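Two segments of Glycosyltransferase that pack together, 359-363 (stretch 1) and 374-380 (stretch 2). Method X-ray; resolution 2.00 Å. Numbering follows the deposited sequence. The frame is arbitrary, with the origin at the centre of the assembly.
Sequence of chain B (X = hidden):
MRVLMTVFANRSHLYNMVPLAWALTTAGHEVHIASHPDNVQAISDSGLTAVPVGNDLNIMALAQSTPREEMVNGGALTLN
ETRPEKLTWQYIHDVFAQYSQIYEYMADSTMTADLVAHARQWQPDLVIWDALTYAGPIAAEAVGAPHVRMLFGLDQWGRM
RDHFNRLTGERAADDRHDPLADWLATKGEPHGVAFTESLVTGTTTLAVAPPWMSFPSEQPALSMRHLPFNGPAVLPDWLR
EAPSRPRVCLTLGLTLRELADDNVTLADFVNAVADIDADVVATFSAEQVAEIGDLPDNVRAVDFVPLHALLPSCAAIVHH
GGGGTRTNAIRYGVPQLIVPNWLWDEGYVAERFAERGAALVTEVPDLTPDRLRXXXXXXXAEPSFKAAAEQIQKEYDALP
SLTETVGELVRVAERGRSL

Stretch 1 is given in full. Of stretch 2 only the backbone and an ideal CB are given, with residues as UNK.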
# COMPACT_ATOMS: atom_id res chain seq x y z
N ALA B 359 -26.60 -17.61 1.59
CA ALA B 359 -27.24 -16.34 1.45
C ALA B 359 -28.77 -16.50 1.24
O ALA B 359 -29.23 -17.53 0.78
CB ALA B 359 -26.64 -15.63 0.27
N LEU B 360 -29.53 -15.44 1.53
CA LEU B 360 -30.90 -15.34 1.12
C LEU B 360 -31.01 -14.12 0.22
O LEU B 360 -30.29 -13.19 0.41
CB LEU B 360 -31.81 -15.20 2.35
CG LEU B 360 -31.96 -16.47 3.17
CD1 LEU B 360 -32.81 -16.16 4.36
CD2 LEU B 360 -32.56 -17.60 2.29
N VAL B 361 -31.86 -14.16 -0.79
CA VAL B 361 -31.93 -13.07 -1.75
C VAL B 361 -33.33 -12.46 -1.76
O VAL B 361 -34.31 -13.19 -1.83
CB VAL B 361 -31.60 -13.58 -3.24
CG1 VAL B 361 -31.67 -12.47 -4.24
CG2 VAL B 361 -30.21 -14.28 -3.32
N THR B 362 -33.44 -11.13 -1.76
CA THR B 362 -34.69 -10.48 -2.17
C THR B 362 -34.49 -9.55 -3.34
O THR B 362 -33.83 -8.55 -3.20
CB THR B 362 -35.36 -9.67 -1.01
OG1 THR B 362 -35.62 -10.58 0.05
CG2 THR B 362 -36.68 -9.08 -1.48
N GLU B 363 -35.08 -9.84 -4.50
CA GLU B 363 -34.93 -8.90 -5.62
C GLU B 363 -35.56 -7.57 -5.31
O GLU B 363 -36.49 -7.51 -4.53
CB GLU B 363 -35.59 -9.42 -6.87
CG GLU B 363 -35.14 -10.78 -7.27
CD GLU B 363 -33.73 -10.81 -7.92
OE1 GLU B 363 -33.17 -9.73 -8.29
OE2 GLU B 363 -33.18 -11.93 -8.08
N UNK B 374 -37.58 -10.88 7.93
CA UNK B 374 -37.75 -12.34 8.05
C UNK B 374 -36.52 -13.07 7.56
O UNK B 374 -36.03 -13.99 8.21
CB UNK B 374 -38.98 -12.81 7.27
N UNK B 375 -35.99 -12.66 6.40
CA UNK B 375 -34.73 -13.27 5.91
C UNK B 375 -33.58 -13.08 6.91
O UNK B 375 -32.86 -14.03 7.26
CB UNK B 375 -34.34 -12.66 4.56
N UNK B 376 -33.42 -11.85 7.42
CA UNK B 376 -32.37 -11.57 8.38
C UNK B 376 -32.48 -12.41 9.63
O UNK B 376 -31.46 -12.93 10.14
CB UNK B 376 -32.39 -10.09 8.76
N UNK B 377 -33.73 -12.58 10.11
CA UNK B 377 -34.00 -13.38 11.26
C UNK B 377 -33.57 -14.83 10.98
O UNK B 377 -33.01 -15.46 11.86
CB UNK B 377 -35.48 -13.29 11.63
N UNK B 378 -33.82 -15.37 9.79
CA UNK B 378 -33.32 -16.72 9.47
C UNK B 378 -31.81 -16.88 9.47
O UNK B 378 -31.26 -17.84 10.03
CB UNK B 378 -33.84 -17.13 8.09
N UNK B 379 -31.13 -15.91 8.87
CA UNK B 379 -29.64 -15.90 8.84
C UNK B 379 -29.03 -15.95 10.22
O UNK B 379 -28.04 -16.67 10.45
CB UNK B 379 -29.13 -14.65 8.12
N UNK B 380 -29.66 -15.19 11.13
CA UNK B 380 -29.34 -15.11 12.56
C UNK B 380 -29.66 -16.44 13.25
O UNK B 380 -28.86 -16.92 14.08
CB UNK B 380 -30.11 -13.97 13.22

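Stretch 2 is one run of helix. Its axis lies nearly antiparallel to strand 359-361, at 172°, with a closest approach of 9.1 Å. The strand alternates its side chains: Leu-360 points toward the helix, while Ala-359 and Val-361 point away. Thr-362, just past the strand, points toward the helix again.

Position 374 has helical angles, -61/-46. Its CA-to-CB bond runs sideways, and no atom of stretch 1 lies within 5.5 Å of the ideal CB. Stretch 1 sets no demand here; many helix-compatible residues would do, polar ones included. The deposited residue is Asp-374. Its end leads away from stretch 1, and OD1 is hydrogen-bonded to a residue just outside the stretches.

Position 375 is the most constrained. Its CA-to-CB bond points toward stretch 1, and the ideal CB is 3.8 Å from Leu-360 CD1 and 5.1 Å from Thr-362 OG1. Apart from the leucine methyl, in another direction, stretch 1 offers two polar groups: the carbonyl O of Val-361 and the hydroxyl of Thr-362. An aliphatic chain could pack on the leucine. A longer chain with a polar end could also reach these groups, and an amide suits them well because it carries both a donor and an acceptor. Glutamine, lysine or methionine would all be reasonable guesses. The residue is Gln-375, with chi1 m and chi2 t. Gln-375 NE2 donates to Val-361 O at 3.1 Å, with a nearly straight N-H...O angle of 173°. Thr-362 OG1 donates to Gln-375 OE1 at 2.4 Å, a very short hydrogen bond. One amide thus answers both groups. The aliphatic part lies against the leucine, with Leu-360 CD1 3.8 Å from Gln-375 CB. The same methyl carbon, Leu-360 CD1, is 3.6 Å from the backbone O of Gln-375.

Position 376 points away from stretch 1, so nothing in stretch 1 selects its side chain. It is Leu-376, with no contact across the pair.

Position 377 is out of reach, and stretch 1 again leaves the choice open. It is Arg-377; the residue touches a crystal neighbour.

Position 378 points toward stretch 1, with its ideal CB 4.0 Å from Leu-360 CD1. Stretch 1 offers an apolar surface here, with no charge to pair with. An aliphatic residue would fit, as would a long chain passing beside the leucine with a polar end. The residue is Arg-378. Leu-360 CD2 lies 4.0 Å from Arg-378 NH1 and meets the guanidinium obliquely. NE and NH2 are hydrogen-bonded just outside the stretches.

Position 379 starts sideways, with its ideal CB 5.5 Å from Leu-360 CD1. A small side chain would stop short, whereas leucine, isoleucine or methionine could extend to the apolar surface. The residue is Leu-379, whose end comes nearer: Leu-379 CD2 packs 4.1 Å from Leu-360 CG. Leu-360 therefore meets 375, 378 and 379 together.

Position 380 is out of reach, so stretch 1 gives no preference. It is Ile-380, and it makes no contact here.

Stretch 2, residues 374-380: DQLRRLI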
# COMPACT_ATOMS: atom_id res chain seq x y z
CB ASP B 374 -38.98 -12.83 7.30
CG ASP B 374 -40.27 -12.41 7.97
OD1 ASP B 374 -40.19 -11.98 9.15
OD2 ASP B 374 -41.35 -12.46 7.29
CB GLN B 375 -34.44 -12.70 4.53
CG GLN B 375 -35.38 -13.22 3.47
CD GLN B 375 -34.95 -12.80 2.05
OE1 GLN B 375 -34.47 -11.70 1.84
NE2 GLN B 375 -35.12 -13.65 1.10
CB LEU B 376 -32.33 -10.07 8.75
CG LEU B 376 -31.08 -9.62 9.55
CD1 LEU B 376 -29.81 -10.10 8.87
CD2 LEU B 376 -31.03 -8.11 9.73
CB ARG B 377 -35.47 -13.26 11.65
CG ARG B 377 -35.80 -11.96 12.35
CD ARG B 377 -37.16 -12.07 13.06
NE ARG B 377 -38.04 -10.90 12.90
CZ ARG B 377 -38.95 -10.52 13.81
NH1 ARG B 377 -39.07 -11.16 14.96
NH2 ARG B 377 -39.72 -9.48 13.61
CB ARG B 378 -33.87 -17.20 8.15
CG ARG B 378 -35.39 -17.33 8.18
CD ARG B 378 -35.83 -18.02 6.94
NE ARG B 378 -35.12 -19.29 6.83
CZ ARG B 378 -34.89 -19.93 5.69
NH1 ARG B 378 -35.26 -19.44 4.51
NH2 ARG B 378 -34.27 -21.08 5.73
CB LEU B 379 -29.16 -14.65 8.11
CG LEU B 379 -29.49 -14.58 6.63
CD1 LEU B 379 -28.74 -13.42 6.01
CD2 LEU B 379 -29.10 -15.89 5.99
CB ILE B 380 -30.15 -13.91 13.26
CG1 ILE B 380 -29.41 -12.59 13.27
CG2 ILE B 380 -30.36 -14.16 14.73
CD1 ILE B 380 -28.35 -12.48 12.21
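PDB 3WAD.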